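Putative hydrolase (Shewanella frigidimarina, PDB 3LHO) probably acts as an iron-dependent dioxygenase of the 2-oxoadipate dioxygenase/decarboxylase family, making 2-hydroxyglutarate. Local coordinates at residues A43-N48 with F95-L100. Residues are numbered along the deposited sequence; the frame is centred on the assembly and turned at random.
Sequences ALRTFN and FISELL
L44, T46 and N48 of 43-48 exchange backbone hydrogen bonds with F95, S97 and L99 of 95-100, a worked example of parallel strand pairing in which alternate residues of one strand bond the residues before and after their opposite number on the other: L44 grips F95 and S97 around I96. L44 N reaches F95 O at 2.9 Å, almost in line with the carbonyl, and L44 O takes S97 N. Next along, T46 N to S97 O is bent (124°) and weak, and T46 N also meets the hydroxyl of Y152; beyond it, T46 O accepts L99 N at 2.9 Å and N48 N gives to L99 O. A water bridges L44 O and S97 OG, so this carbonyl is gripped by both an amide and the water, while S97 OG also bonds to Y152.

Apolar contacts fall on both faces of the sheet. With F47 and L99 side by side, L99 CD2 lies in the plane of the phenyl ring, at its edge, 3.8 Å from F47 CE1; helix 151-159 adjoins this face. On the other face, which meets helix 54-62, T46 CG2 rests 3.7 Å from E98 CB, and T46 OG1, anti to its backbone N (chi1 -168°), bonds to V52 O and Y161.

At the C-terminal ends of the two strands polar groups take over. The E98 carboxylate packs against N48 CA and CB, its CD 3.6 Å from N48 CB, while OE1 is held by L54 N. The side chains of N48 and L100 cross at about a right angle, and the N48 amide is anchored by V101 N and E102.

The pair belongs to the central mixed sheet of a glyoxalase-clan fold, where 39-47 lies between 93-99 and 165-169, and A43 approaches the nickel site formed by H41, H165 and E235.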
loop_
_atom_site.group_PDB
_atom_site.type_symbol
_atom_site.label_atom_id
_atom_site.label_comp_id
_atom_site.label_asym_id
_atom_site.label_seq_id
_atom_site.Cartn_x
_atom_site.Cartn_y
_atom_site.Cartn_z
ATOM N N ALA A 43 1.792 -2.295 -0.860
ATOM C CA ALA A 43 1.443 -2.147 0.560
ATOM C C ALA A 43 -0.048 -2.343 0.716
ATOM O O ALA A 43 -0.832 -1.706 -0.030
ATOM C CB ALA A 43 1.837 -0.750 1.077
ATOM N N LEU A 44 -0.441 -3.186 1.669
ATOM C CA LEU A 44 -1.841 -3.417 2.024
ATOM C C LEU A 44 -2.057 -3.141 3.502
ATOM O O LEU A 44 -1.099 -3.200 4.281
ATOM C CB LEU A 44 -2.235 -4.865 1.687
ATOM C CG LEU A 44 -2.002 -5.380 0.284
ATOM C CD1 LEU A 44 -2.296 -6.917 0.257
ATOM C CD2 LEU A 44 -2.901 -4.672 -0.763
ATOM N N ARG A 45 -3.301 -2.848 3.884
ATOM C CA ARG A 45 -3.626 -2.430 5.255
ATOM C C ARG A 45 -4.822 -3.206 5.760
ATOM O O ARG A 45 -5.676 -3.561 4.990
ATOM C CB ARG A 45 -4.049 -0.980 5.233
ATOM C CG ARG A 45 -2.925 -0.034 4.826
ATOM C CD ARG A 45 -3.413 1.371 4.863
ATOM N NE ARG A 45 -2.294 2.300 4.834
ATOM C CZ ARG A 45 -2.371 3.618 4.990
ATOM N NH1 ARG A 45 -3.534 4.212 5.177
ATOM N NH2 ARG A 45 -1.255 4.348 4.965
ATOM N N THR A 46 -4.929 -3.401 7.064
ATOM C CA THR A 46 -6.142 -4.017 7.634
ATOM C C THR A 46 -6.154 -3.731 9.128
ATOM O O THR A 46 -5.343 -2.898 9.600
ATOM C CB THR A 46 -6.224 -5.525 7.348
ATOM O OG1 THR A 46 -7.546 -6.012 7.676
ATOM C CG2 THR A 46 -5.168 -6.296 8.118
ATOM N N PHE A 47 -7.105 -4.332 9.844
ATOM C CA PHE A 47 -7.158 -4.261 11.322
ATOM C C PHE A 47 -6.850 -5.603 11.946
ATOM O O PHE A 47 -7.045 -6.632 11.315
ATOM C CB PHE A 47 -8.562 -3.848 11.767
ATOM C CG PHE A 47 -9.036 -2.554 11.175
ATOM C CD1 PHE A 47 -8.570 -1.364 11.630
ATOM C CD2 PHE A 47 -9.972 -2.545 10.159
ATOM C CE1 PHE A 47 -9.015 -0.166 11.100
ATOM C CE2 PHE A 47 -10.412 -1.362 9.627
ATOM C CZ PHE A 47 -9.921 -0.169 10.093
ATOM N N ASN A 48 -6.413 -5.618 13.213
ATOM C CA ASN A 48 -6.147 -6.882 13.906
ATOM C C ASN A 48 -7.439 -7.587 14.437
ATOM O O ASN A 48 -7.539 -8.027 15.594
ATOM C CB ASN A 48 -5.126 -6.640 15.024
ATOM C CG ASN A 48 -5.727 -5.860 16.158
ATOM O OD1 ASN A 48 -6.737 -5.147 15.978
ATOM N ND2 ASN A 48 -5.183 -6.041 17.335
ATOM N N PHE A 95 4.164 -5.892 1.464
ATOM C CA PHE A 95 4.177 -5.326 2.781
ATOM C C PHE A 95 2.721 -5.257 3.267
ATOM O O PHE A 95 1.861 -4.639 2.588
ATOM C CB PHE A 95 4.756 -3.931 2.706
ATOM C CG PHE A 95 4.951 -3.292 4.041
ATOM C CD1 PHE A 95 6.062 -3.588 4.827
ATOM C CD2 PHE A 95 3.988 -2.379 4.516
ATOM C CE1 PHE A 95 6.236 -2.983 6.102
ATOM C CE2 PHE A 95 4.131 -1.767 5.751
ATOM C CZ PHE A 95 5.274 -2.068 6.565
ATOM N N ILE A 96 2.452 -5.904 4.405
ATOM C CA ILE A 96 1.084 -5.966 4.962
ATOM C C ILE A 96 1.131 -5.506 6.401
ATOM O O ILE A 96 1.893 -6.020 7.235
ATOM C CB ILE A 96 0.390 -7.343 4.823
ATOM C CG1 ILE A 96 0.509 -7.941 3.424
ATOM C CG2 ILE A 96 -1.104 -7.226 5.283
ATOM C CD1 ILE A 96 -0.120 -9.397 3.314
ATOM N N SER A 97 0.363 -4.454 6.703
ATOM C CA SER A 97 0.302 -3.971 8.083
ATOM C C SER A 97 -1.125 -4.122 8.633
ATOM O O SER A 97 -2.079 -4.359 7.870
ATOM C CB SER A 97 0.782 -2.529 8.164
ATOM O OG SER A 97 -0.091 -1.625 7.494
ATOM N N GLU A 98 -1.255 -4.093 9.952
ATOM C CA GLU A 98 -2.570 -4.101 10.590
ATOM C C GLU A 98 -2.561 -3.147 11.770
ATOM O O GLU A 98 -1.632 -3.145 12.531
ATOM C CB GLU A 98 -3.013 -5.493 11.070
ATOM C CG GLU A 98 -2.223 -6.092 12.161
ATOM C CD GLU A 98 -2.701 -7.491 12.548
ATOM O OE1 GLU A 98 -3.582 -8.129 11.890
ATOM O OE2 GLU A 98 -2.137 -7.981 13.497
ATOM N N LEU A 99 -3.634 -2.384 11.894
ATOM C CA LEU A 99 -3.788 -1.470 13.008
ATOM C C LEU A 99 -4.179 -2.240 14.265
ATOM O O LEU A 99 -5.020 -3.126 14.241
ATOM C CB LEU A 99 -4.875 -0.427 12.667
ATOM C CG LEU A 99 -5.045 0.788 13.613
ATOM C CD1 LEU A 99 -3.915 1.783 13.454
ATOM C CD2 LEU A 99 -6.387 1.465 13.307
ATOM N N LEU A 100 -3.581 -1.874 15.394
ATOM C CA LEU A 100 -3.926 -2.517 16.648
ATOM C C LEU A 100 -5.117 -1.774 17.263
ATOM O O LEU A 100 -4.969 -0.733 17.895
ATOM C CB LEU A 100 -2.698 -2.496 17.560
ATOM C CG LEU A 100 -1.433 -3.136 16.961
ATOM C CD1 LEU A 100 -0.281 -2.932 17.923
ATOM C CD2 LEU A 100 -1.654 -4.645 16.739
HETATM O O HOH W 1 0.838 -1.155 4.926
#